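Local coordinates for protein oxidoreductase (PDB 1ZH8) that probably catalyses NADP-dependent oxidation or reduction of an alcohol or carbonyl substrate, as a member of the Gfo/Idh/MocA oxidoreductase family, at residues 76-81 with 100-105; 138-143 with 200-205; 215-220 with 324-329. All blocks are in the same frame, centred on the assembly; numbering follows the deposited sequence. Where two conformers were deposited one is given.

Overall arrangement
Followed from the N terminus, the three contacts lie in series, and none nests in or crosses another. Interaction 1 closes a short loop within the NADP-binding Rossmann domain, joining helix 74-79 to helix 95-104 around strand 85-88. Interaction 2 closes a longer one, bringing the end of strand 136-139 against helix 195-211 and so tying the parallel sheet to the C-terminal domain beside the nicotinamide. Interaction 3 spans the most sequence, laying helix 313-329 on strand 214-222, the strand that follows helix 195-211 in the chain and belongs to the mixed sheet. Centres of interactions 2 and 3 are about 18 Å apart, and Asp319 of helix 313-329 also reaches interaction 2 by a salt bridge to Arg143.

Interaction 1: 76-81 with 100-105; sequences ELLESG and EKALRK
Lys105 NZ and Glu79 OE1 form a salt bridge of 2.8 Å, the polar bond that joins the two segments. The amine meets the carboxylate oxygen on its syn side, 30° out of the carboxylate plane, and the two side chains cross at a slant. Both chains are kinked to arrive there: Glu79 sends CG anti to its backbone N (chi1 169°) and then folds at chi2, while Lys105 bends at chi2 and again at chi4. On its way the lysine chain passes Leu78, with Lys105 CG 3.8 Å from Leu78 O.

Leu78 carries the apolar half. Its CD1 methyl sits on the backbone of helix 95-104, 3.6 Å from Lys101 C, and also meets Lys101 CB at 3.7 Å; CD2 faces the methyl of Ala102, with CD2 to CB 4.2 Å. Val86 of strand 85-88 touches both Leu78 and Ala102, so the two helices share one strand of the Rossmann sheet as their common floor. Where helix 74-79 gives out, Leu77 O accepts from both Ser80 N and Ser80 OG, the hydroxyl at 2.8 Å, and Gly81 follows with positive phi.

The chemistry is thus layered: Leu78 and Ala102 pack towards the sheet, with Lys101 CB beside the leucine, while the Glu79 and Lys105 charges lie at the exposed surface, where solvent probably screens their attraction and the pair is likely to add less to the joint than the buried leucine does.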
loop_
_atom_site.group_PDB
_atom_site.type_symbol
_atom_site.label_atom_id
_atom_site.label_comp_id
_atom_site.label_asym_id
_atom_site.label_seq_id
_atom_site.Cartn_x
_atom_site.Cartn_y
_atom_site.Cartn_z
ATOM N N GLU A 76 -42.128 10.908 -21.167
ATOM C CA GLU A 76 -43.218 10.310 -21.950
ATOM C C GLU A 76 -43.240 8.810 -21.743
ATOM O O GLU A 76 -44.311 8.211 -21.591
ATOM C CB GLU A 76 -43.138 10.639 -23.453
ATOM C CG GLU A 76 -44.340 10.094 -24.249
ATOM C CD GLU A 76 -44.350 10.446 -25.753
ATOM O OE1 GLU A 76 -43.320 10.919 -26.288
ATOM O OE2 GLU A 76 -45.404 10.229 -26.407
ATOM N N LEU A 77 -42.052 8.207 -21.734
ATOM C CA LEU A 77 -41.933 6.778 -21.469
ATOM C C LEU A 77 -42.594 6.459 -20.148
ATOM O O LEU A 77 -43.378 5.520 -20.066
ATOM C CB LEU A 77 -40.477 6.381 -21.431
ATOM C CG LEU A 77 -40.128 4.924 -21.195
ATOM C CD1 LEU A 77 -38.931 4.561 -22.066
ATOM C CD2 LEU A 77 -39.835 4.708 -19.741
ATOM N N LEU A 78 -42.298 7.271 -19.128
ATOM C CA LEU A 78 -42.825 7.058 -17.788
ATOM C C LEU A 78 -44.342 7.145 -17.732
ATOM O O LEU A 78 -44.958 6.528 -16.872
ATOM C CB LEU A 78 -42.222 8.034 -16.768
ATOM C CG LEU A 78 -40.793 7.886 -16.223
ATOM C CD1 LEU A 78 -40.515 9.023 -15.214
ATOM C CD2 LEU A 78 -40.496 6.515 -15.609
ATOM N N GLU A 79 -44.943 7.910 -18.634
ATOM C CA GLU A 79 -46.371 8.205 -18.546
ATOM C C GLU A 79 -47.162 7.293 -19.495
ATOM O O GLU A 79 -48.392 7.231 -19.431
ATOM C CB GLU A 79 -46.606 9.716 -18.768
ATOM C CG GLU A 79 -48.045 10.191 -18.972
ATOM C CD GLU A 79 -48.923 10.222 -17.699
ATOM O OE1 GLU A 79 -48.406 10.032 -16.559
ATOM O OE2 GLU A 79 -50.156 10.459 -17.865
ATOM N N SER A 80 -46.440 6.539 -20.323
ATOM C CA SER A 80 -47.041 5.735 -21.389
ATOM C C SER A 80 -47.874 4.574 -20.887
ATOM O O SER A 80 -48.685 4.033 -21.636
ATOM C CB SER A 80 -45.961 5.176 -22.309
ATOM O OG SER A 80 -45.221 4.173 -21.630
ATOM N N GLY A 81 -47.653 4.172 -19.636
ATOM C CA GLY A 81 -48.291 2.978 -19.075
ATOM C C GLY A 81 -47.653 1.663 -19.529
ATOM O O GLY A 81 -48.177 0.586 -19.239
ATOM N N GLU A 100 -36.067 10.177 -9.120
ATOM C CA GLU A 100 -37.197 10.907 -8.551
ATOM C C GLU A 100 -38.382 10.934 -9.503
ATOM O O GLU A 100 -39.531 10.794 -9.064
ATOM C CB GLU A 100 -36.824 12.344 -8.161
ATOM C CG GLU A 100 -37.905 13.004 -7.297
ATOM C CD GLU A 100 -37.507 14.353 -6.737
ATOM O OE1 GLU A 100 -36.338 14.761 -6.910
ATOM O OE2 GLU A 100 -38.371 15.014 -6.119
ATOM N N LYS A 101 -38.116 11.136 -10.794
ATOM C CA LYS A 101 -39.204 11.147 -11.773
ATOM C C LYS A 101 -39.909 9.778 -11.772
ATOM O O LYS A 101 -41.132 9.712 -11.739
ATOM C CB LYS A 101 -38.703 11.524 -13.173
ATOM C CG LYS A 101 -38.664 13.019 -13.430
ATOM C CD LYS A 101 -37.628 13.401 -14.494
ATOM C CE LYS A 101 -37.412 14.922 -14.530
ATOM N NZ LYS A 101 -36.168 15.336 -15.253
ATOM N N ALA A 102 -39.134 8.695 -11.762
ATOM C CA ALA A 102 -39.709 7.355 -11.779
ATOM C C ALA A 102 -40.596 7.081 -10.550
ATOM O O ALA A 102 -41.713 6.578 -10.676
ATOM C CB ALA A 102 -38.609 6.320 -11.901
ATOM N N LEU A 103 -40.096 7.416 -9.363
ATOM C CA LEU A 103 -40.841 7.175 -8.138
ATOM C C LEU A 103 -42.098 8.019 -8.082
ATOM O O LEU A 103 -43.133 7.545 -7.592
ATOM C CB LEU A 103 -39.985 7.408 -6.895
ATOM C CG LEU A 103 -38.676 6.614 -6.754
ATOM C CD1 LEU A 103 -38.016 7.019 -5.462
ATOM C CD2 LEU A 103 -38.851 5.093 -6.815
ATOM N N ARG A 104 -42.026 9.251 -8.596
ATOM C CA ARG A 104 -43.215 10.114 -8.678
ATOM C C ARG A 104 -44.332 9.528 -9.539
ATOM O O ARG A 104 -45.513 9.781 -9.278
ATOM C CB ARG A 104 -42.866 11.508 -9.183
ATOM C CG ARG A 104 -42.319 12.414 -8.122
ATOM C CD ARG A 104 -42.033 13.767 -8.695
ATOM N NE ARG A 104 -41.805 14.742 -7.635
ATOM C CZ ARG A 104 -42.768 15.402 -6.993
ATOM N NH1 ARG A 104 -44.054 15.205 -7.285
ATOM N NH2 ARG A 104 -42.435 16.271 -6.052
ATOM N N LYS A 105 -43.947 8.756 -10.560
ATOM C CA LYS A 105 -44.900 8.055 -11.427
ATOM C C LYS A 105 -45.280 6.657 -10.935
ATOM O O LYS A 105 -46.043 5.961 -11.595
ATOM C CB LYS A 105 -44.360 7.973 -12.855
ATOM C CG LYS A 105 -45.118 8.861 -13.853
ATOM C CD LYS A 105 -44.832 10.345 -13.674
ATOM C CE LYS A 105 -45.762 11.207 -14.534
ATOM N NZ LYS A 105 -47.223 11.067 -14.213
#

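Interaction 2: 138-143 with 200-205; sequences IAENFR and GVHHAA. With NAP (NADP nicotinamide-adenine-dinucleotide phosphate), chain D.
His202 ND1 donates to Glu140 OE2 at 2.8 Å, with an N-H...O angle of 148°, and the oxygen lies somewhat out of the imidazole plane. The carboxylate stands almost perpendicular to that ring and offers its syn lone pair. On the anti side the same oxygen accepts from Phe142 N at 2.9 Å, so two N-H groups grip it and hold the carboxylate in place. Glu140 gets there with CG anti to its backbone N (chi1 172°) and a bend at chi2. A third bond reaches the cofactor: NADP N7N, of the nicotinamide carboxamide, donates to Asn141 OD1 at 2.9 Å and 160°. That nitrogen also lies in the plane of the His202 ring at its edge, 3.5 Å from CE1. Asn141 ND2 is held in turn by Ser290. Arg143 NH2 forms a salt bridge with Asp319, while a water accepts from Arg143 NE at 2.8 Å and donates to Ala205 O.

The contact thus lies where the two domains of the Gfo/Idh/MocA fold meet at the nicotinamide: residues 138-143 run from the end of the outermost strand of the parallel Rossmann sheet, 136-139, into a short 3-10 turn, and 200-205 belong to helix 195-211 of the C-terminal domain. Lys113 packs on Glu140, Val201 and His202 here.

Among the nonpolar contacts, the CH-pi interaction is central: His202 CB stands over one face of the Phe142 ring, 3.4 Å from its centroid and nearly on the normal. The Ala205 methyl fits against Glu140, CB to CG 3.5 Å, and lies over a face of the Arg143 guanidinium, with CB 3.7 Å from NH2.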
loop_
_atom_site.group_PDB
_atom_site.type_symbol
_atom_site.label_atom_id
_atom_site.label_comp_id
_atom_site.label_asym_id
_atom_site.label_seq_id
_atom_site.Cartn_x
_atom_site.Cartn_y
_atom_site.Cartn_z
ATOM N N ILE A 138 -29.622 0.096 -6.915
ATOM C CA ILE A 138 -28.385 0.569 -7.549
ATOM C C ILE A 138 -27.550 -0.639 -7.910
ATOM O O ILE A 138 -27.172 -1.435 -7.033
ATOM C CB ILE A 138 -27.517 1.487 -6.671
ATOM C CG1 ILE A 138 -28.350 2.597 -6.020
ATOM C CG2 ILE A 138 -26.368 2.081 -7.535
ATOM C CD1 ILE A 138 -29.150 3.506 -7.026
ATOM N N ALA A 139 -27.272 -0.753 -9.201
ATOM C CA ALA A 139 -26.770 -1.987 -9.792
ATOM C C ALA A 139 -25.253 -2.042 -9.669
ATOM O O ALA A 139 -24.496 -1.663 -10.601
ATOM C CB ALA A 139 -27.225 -2.095 -11.274
ATOM N N GLU A 140 -24.815 -2.490 -8.502
ATOM C CA GLU A 140 -23.410 -2.603 -8.219
ATOM C C GLU A 140 -23.081 -4.042 -8.457
ATOM O O GLU A 140 -23.287 -4.895 -7.583
ATOM C CB GLU A 140 -23.117 -2.183 -6.780
ATOM C CG GLU A 140 -21.686 -2.459 -6.341
ATOM C CD GLU A 140 -20.662 -2.051 -7.395
ATOM O OE1 GLU A 140 -20.370 -0.841 -7.503
ATOM O OE2 GLU A 140 -20.169 -2.945 -8.126
ATOM N N ASN A 141 -22.613 -4.338 -9.660
ATOM C CA ASN A 141 -22.463 -5.742 -10.048
ATOM C C ASN A 141 -21.349 -6.484 -9.283
ATOM O O ASN A 141 -21.429 -7.696 -9.105
ATOM C CB ASN A 141 -22.304 -5.885 -11.558
ATOM C CG ASN A 141 -21.072 -5.192 -12.057
ATOM O OD1 ASN A 141 -20.955 -3.965 -11.972
ATOM N ND2 ASN A 141 -20.126 -5.963 -12.523
ATOM N N PHE A 142 -20.344 -5.769 -8.787
ATOM C CA PHE A 142 -19.305 -6.403 -7.941
ATOM C C PHE A 142 -19.856 -7.099 -6.685
ATOM O O PHE A 142 -19.205 -7.981 -6.140
ATOM C CB PHE A 142 -18.180 -5.416 -7.566
ATOM C CG PHE A 142 -17.072 -5.303 -8.609
ATOM C CD1 PHE A 142 -17.369 -5.198 -9.974
ATOM C CD2 PHE A 142 -15.727 -5.297 -8.211
ATOM C CE1 PHE A 142 -16.336 -5.102 -10.948
ATOM C CE2 PHE A 142 -14.679 -5.212 -9.165
ATOM C CZ PHE A 142 -14.991 -5.107 -10.541
ATOM N N ARG A 143 -21.051 -6.720 -6.231
ATOM C CA ARG A 143 -21.719 -7.445 -5.139
ATOM C C ARG A 143 -22.248 -8.806 -5.554
ATOM O O ARG A 143 -22.804 -9.547 -4.740
ATOM C CB ARG A 143 -22.875 -6.629 -4.579
ATOM C CG ARG A 143 -22.599 -6.096 -3.234
ATOM C CD ARG A 143 -23.551 -4.971 -2.931
ATOM N NE ARG A 143 -22.704 -3.935 -2.428
ATOM C CZ ARG A 143 -22.793 -2.655 -2.712
ATOM N NH1 ARG A 143 -23.741 -2.177 -3.493
ATOM N NH2 ARG A 143 -21.904 -1.849 -2.173
ATOM N N GLY A 200 -14.038 3.114 -8.943
ATOM C CA GLY A 200 -13.746 2.908 -7.514
ATOM C C GLY A 200 -14.880 2.309 -6.691
ATOM O O GLY A 200 -14.634 1.444 -5.817
ATOM N N VAL A 201 -16.122 2.736 -6.958
ATOM C CA VAL A 201 -17.267 2.138 -6.270
ATOM C C VAL A 201 -17.285 0.578 -6.369
ATOM O O VAL A 201 -17.568 -0.104 -5.393
ATOM C CB VAL A 201 -18.611 2.831 -6.625
ATOM C CG1 VAL A 201 -18.560 4.289 -6.170
ATOM C CG2 VAL A 201 -18.935 2.739 -8.133
ATOM N N HIS A 202 -16.916 0.024 -7.523
ATOM C CA HIS A 202 -16.761 -1.438 -7.651
ATOM C C HIS A 202 -15.807 -2.014 -6.612
ATOM O O HIS A 202 -16.143 -2.969 -5.891
ATOM C CB HIS A 202 -16.227 -1.823 -9.032
ATOM C CG HIS A 202 -17.180 -1.542 -10.138
ATOM N ND1 HIS A 202 -18.453 -2.070 -10.173
ATOM C CD2 HIS A 202 -17.051 -0.788 -11.252
ATOM C CE1 HIS A 202 -19.068 -1.652 -11.266
ATOM N NE2 HIS A 202 -18.239 -0.871 -11.937
ATOM N N HIS A 203 -14.616 -1.429 -6.538
ATOM C CA HIS A 203 -13.611 -1.896 -5.603
ATOM C C HIS A 203 -14.042 -1.743 -4.123
ATOM O O HIS A 203 -13.829 -2.657 -3.312
ATOM C CB HIS A 203 -12.267 -1.246 -5.934
ATOM C CG HIS A 203 -11.983 -1.189 -7.413
ATOM N ND1 HIS A 203 -11.508 -0.057 -8.042
ATOM C CD2 HIS A 203 -12.180 -2.105 -8.396
ATOM C CE1 HIS A 203 -11.395 -0.286 -9.341
ATOM N NE2 HIS A 203 -11.792 -1.522 -9.583
ATOM N N ALA A 204 -14.685 -0.633 -3.768
ATOM C CA ALA A 204 -15.182 -0.470 -2.404
ATOM C C ALA A 204 -16.252 -1.519 -2.114
ATOM O O ALA A 204 -16.301 -2.109 -1.012
ATOM C CB ALA A 204 -15.742 0.944 -2.200
ATOM N N ALA A 205 -17.107 -1.772 -3.110
ATOM C CA ALA A 205 -18.147 -2.762 -2.938
ATOM C C ALA A 205 -17.512 -4.107 -2.549
ATOM O O ALA A 205 -17.892 -4.725 -1.534
ATOM C CB ALA A 205 -18.996 -2.875 -4.188
HETATM P PA NAP D . -22.483 6.104 -22.348
HETATM O O1A NAP D . -22.035 5.189 -23.431
HETATM O O2A NAP D . -22.131 7.513 -22.585
HETATM O O5B NAP D . -24.054 5.879 -22.122
HETATM C C5B NAP D . -24.870 6.941 -21.686
HETATM C C4B NAP D . -26.131 6.937 -22.529
HETATM O O4B NAP D . -27.086 7.840 -21.988
HETATM C C3B NAP D . -25.863 7.396 -23.957
HETATM O O3B NAP D . -26.717 6.629 -24.755
HETATM C C2B NAP D . -26.323 8.843 -23.899
HETATM O O2B NAP D . -26.609 9.627 -25.052
HETATM C C1B NAP D . -27.549 8.692 -23.025
HETATM N N9A NAP D . -27.980 9.984 -22.496
HETATM C C8A NAP D . -27.201 11.072 -22.171
HETATM N N7A NAP D . -28.015 12.044 -21.703
HETATM C C5A NAP D . -29.295 11.588 -21.734
HETATM C C6A NAP D . -30.515 12.152 -21.383
HETATM N N6A NAP D . -30.580 13.391 -20.927
HETATM N N1A NAP D . -31.669 11.424 -21.508
HETATM C C2A NAP D . -31.616 10.143 -22.001
HETATM N N3A NAP D . -30.416 9.582 -22.358
HETATM C C4A NAP D . -29.279 10.293 -22.224
HETATM O O3 NAP D . -21.800 5.648 -20.977
HETATM P PN NAP D . -21.927 4.174 -20.349
HETATM O O1N NAP D . -22.973 3.315 -20.990
HETATM O O2N NAP D . -20.525 3.793 -20.254
HETATM O O5D NAP D . -22.437 4.431 -18.843
HETATM C C5D NAP D . -23.792 4.644 -18.486
HETATM C C4D NAP D . -23.992 4.212 -17.035
HETATM O O4D NAP D . -23.593 2.853 -16.903
HETATM C C3D NAP D . -23.103 5.024 -16.088
HETATM O O3D NAP D . -23.797 5.352 -14.907
HETATM C C2D NAP D . -21.951 4.107 -15.752
HETATM O O2D NAP D . -21.420 4.346 -14.465
HETATM C C1D NAP D . -22.602 2.739 -15.888
HETATM N N1N NAP D . -21.608 1.721 -16.219
HETATM C C2N NAP D . -21.467 0.661 -15.370
HETATM C C3N NAP D . -20.525 -0.339 -15.628
HETATM C C7N NAP D . -20.521 -1.614 -14.821
HETATM O O7N NAP D . -19.516 -2.550 -15.130
HETATM N N7N NAP D . -21.438 -1.848 -13.862
HETATM C C4N NAP D . -19.728 -0.245 -16.777
HETATM C C5N NAP D . -19.888 0.838 -17.651
HETATM C C6N NAP D . -20.837 1.822 -17.359
HETATM P P2B NAP D . -26.904 9.244 -26.588
HETATM O O1X NAP D . -28.364 8.909 -26.805
HETATM O O2X NAP D . -26.080 8.054 -27.024
HETATM O O3X NAP D . -26.522 10.491 -27.355
HETATM O O HOH W 1 -20.458 -4.581 -0.832
#

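Interaction 3: 215-220 with 324-329; sequences EWISAV and EACVRS
Helix 313-329 packs on the mixed beta sheet of the C-terminal domain, and here Ala325, Cys326 and Ser329 settle on Ile217 and Ala219 of strand 214-222. The axes of the two segments come within 6.1 Å and run at 55° to each other. Ile217 puts CG1 between its backbone N and carbonyl carbon (chi1 60°), where it meets Ala325 CB at 3.5 Å, and CD1 beyond it reaches 3.4 Å from Ala325 O. The small Ala219 lets the helix come close: its CB is 3.7 Å from Cys326 CB.

In this sheet-and-helix layer, alternate strand residues face the helix; Ser218, between them, turns to the other side, where its OG bonds to Ser218 of the second subunit. One bond joins helix to strand: Ala219 N donates to Ser329 OG, 2.9 Å and nearly straight at 167°. The hydroxyl also bonds to Asn332 O, so it links the strand to the turn after the helix. Replacing Ser329 by alanine removes that hydroxyl and is likely to leave the buried Ala219 amide and Asn332 O each without this partner.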
loop_
_atom_site.group_PDB
_atom_site.type_symbol
_atom_site.label_atom_id
_atom_site.label_comp_id
_atom_site.label_asym_id
_atom_site.label_seq_id
_atom_site.Cartn_x
_atom_site.Cartn_y
_atom_site.Cartn_z
ATOM N N GLU A 215 -13.459 2.152 8.578
ATOM C CA GLU A 215 -13.504 3.218 9.590
ATOM C C GLU A 215 -12.852 4.520 9.140
ATOM O O GLU A 215 -13.443 5.587 9.248
ATOM C CB GLU A 215 -12.868 2.759 10.893
ATOM C CG GLU A 215 -12.984 3.800 12.013
ATOM C CD GLU A 215 -12.252 3.414 13.286
ATOM O OE1 GLU A 215 -12.690 2.450 13.935
ATOM O OE2 GLU A 215 -11.261 4.086 13.653
ATOM N N TRP A 216 -11.614 4.436 8.669
ATOM C CA TRP A 216 -10.901 5.628 8.252
ATOM C C TRP A 216 -10.002 5.295 7.084
ATOM O O TRP A 216 -9.557 4.147 6.945
ATOM C CB TRP A 216 -10.091 6.242 9.413
ATOM C CG TRP A 216 -8.992 5.361 9.932
ATOM C CD1 TRP A 216 -9.042 4.560 11.038
ATOM C CD2 TRP A 216 -7.668 5.194 9.377
ATOM N NE1 TRP A 216 -7.837 3.906 11.210
ATOM C CE2 TRP A 216 -6.984 4.272 10.199
ATOM C CE3 TRP A 216 -6.997 5.738 8.270
ATOM C CZ2 TRP A 216 -5.665 3.869 9.938
ATOM C CZ3 TRP A 216 -5.681 5.330 8.016
ATOM C CH2 TRP A 216 -5.037 4.414 8.847
ATOM N N ILE A 217 -9.730 6.312 6.273
ATOM C CA ILE A 217 -8.812 6.207 5.158
ATOM C C ILE A 217 -7.865 7.377 5.189
ATOM O O ILE A 217 -8.161 8.408 5.796
ATOM C CB ILE A 217 -9.546 6.236 3.816
ATOM C CG1 ILE A 217 -10.324 7.544 3.671
ATOM C CG2 ILE A 217 -10.527 5.113 3.735
ATOM C CD1 ILE A 217 -9.524 8.713 3.139
ATOM N N SER A 218 -6.743 7.218 4.493
ATOM C CA SER A 218 -5.780 8.282 4.273
ATOM C C SER A 218 -5.277 7.994 2.867
ATOM O O SER A 218 -4.837 6.889 2.592
ATOM C CB SER A 218 -4.660 8.172 5.315
ATOM O OG SER A 218 -3.556 9.018 5.025
ATOM N N ALA A 219 -5.363 8.944 1.950
ATOM C CA ALA A 219 -5.092 8.619 0.557
ATOM C C ALA A 219 -4.516 9.775 -0.213
ATOM O O ALA A 219 -4.717 10.935 0.145
ATOM C CB ALA A 219 -6.378 8.125 -0.128
ATOM N N VAL A 220 -3.820 9.462 -1.298
ATOM C CA VAL A 220 -3.315 10.505 -2.189
ATOM C C VAL A 220 -3.792 10.234 -3.632
ATOM O O VAL A 220 -3.564 9.157 -4.182
ATOM C CB VAL A 220 -1.769 10.661 -2.052
ATOM C CG1 VAL A 220 -1.089 9.337 -2.235
ATOM C CG2 VAL A 220 -1.211 11.668 -3.038
ATOM N N GLU A 324 -15.032 9.039 -2.154
ATOM C CA GLU A 324 -15.040 10.477 -1.885
ATOM C C GLU A 324 -14.067 10.858 -0.741
ATOM O O GLU A 324 -13.381 11.866 -0.822
ATOM C CB GLU A 324 -16.451 10.989 -1.627
ATOM C CG GLU A 324 -16.522 12.512 -1.465
ATOM C CD GLU A 324 -17.929 13.079 -1.587
ATOM O OE1 GLU A 324 -18.805 12.456 -2.243
ATOM O OE2 GLU A 324 -18.150 14.167 -1.031
ATOM N N ALA A 325 -13.985 10.028 0.294
ATOM C CA ALA A 325 -13.012 10.241 1.372
ATOM C C ALA A 325 -11.562 10.242 0.873
ATOM O O ALA A 325 -10.805 11.149 1.209
ATOM C CB ALA A 325 -13.193 9.215 2.476
ATOM N N CYS A 326 -11.192 9.230 0.086
ATOM C CA CYS A 326 -9.886 9.162 -0.566
ATOM C C CYS A 326 -9.532 10.376 -1.412
ATOM O O CYS A 326 -8.416 10.871 -1.350
ATOM C CB CYS A 326 -9.827 7.946 -1.469
ATOM S SG CYS A 326 -9.795 6.393 -0.579
ATOM N N VAL A 327 -10.481 10.839 -2.217
ATOM C CA VAL A 327 -10.290 11.990 -3.098
ATOM C C VAL A 327 -9.964 13.226 -2.295
ATOM O O VAL A 327 -9.064 13.987 -2.660
ATOM C CB VAL A 327 -11.536 12.247 -3.997
ATOM C CG1 VAL A 327 -11.474 13.618 -4.671
ATOM C CG2 VAL A 327 -11.645 11.174 -5.054
ATOM N N ARG A 328 -10.656 13.415 -1.179
ATOM C CA ARG A 328 -10.427 14.621 -0.410
ATOM C C ARG A 328 -9.382 14.509 0.705
ATOM O O ARG A 328 -8.959 15.538 1.263
ATOM C CB ARG A 328 -11.747 15.243 0.050
ATOM C CG ARG A 328 -12.461 14.556 1.189
ATOM C CD ARG A 328 -13.923 15.010 1.168
ATOM N NE ARG A 328 -14.471 15.188 2.513
ATOM C CZ ARG A 328 -15.764 15.370 2.787
ATOM N NH1 ARG A 328 -16.680 15.397 1.808
ATOM N NH2 ARG A 328 -16.141 15.514 4.054
ATOM N N SER A 329 -8.918 13.282 0.981
ATOM C CA SER A 329 -7.913 13.063 2.030
ATOM C C SER A 329 -6.640 13.892 1.885
ATOM O O SER A 329 -6.161 14.444 2.863
ATOM C CB SER A 329 -7.529 11.587 2.155
ATOM O OG SER A 329 -6.366 11.455 2.986
#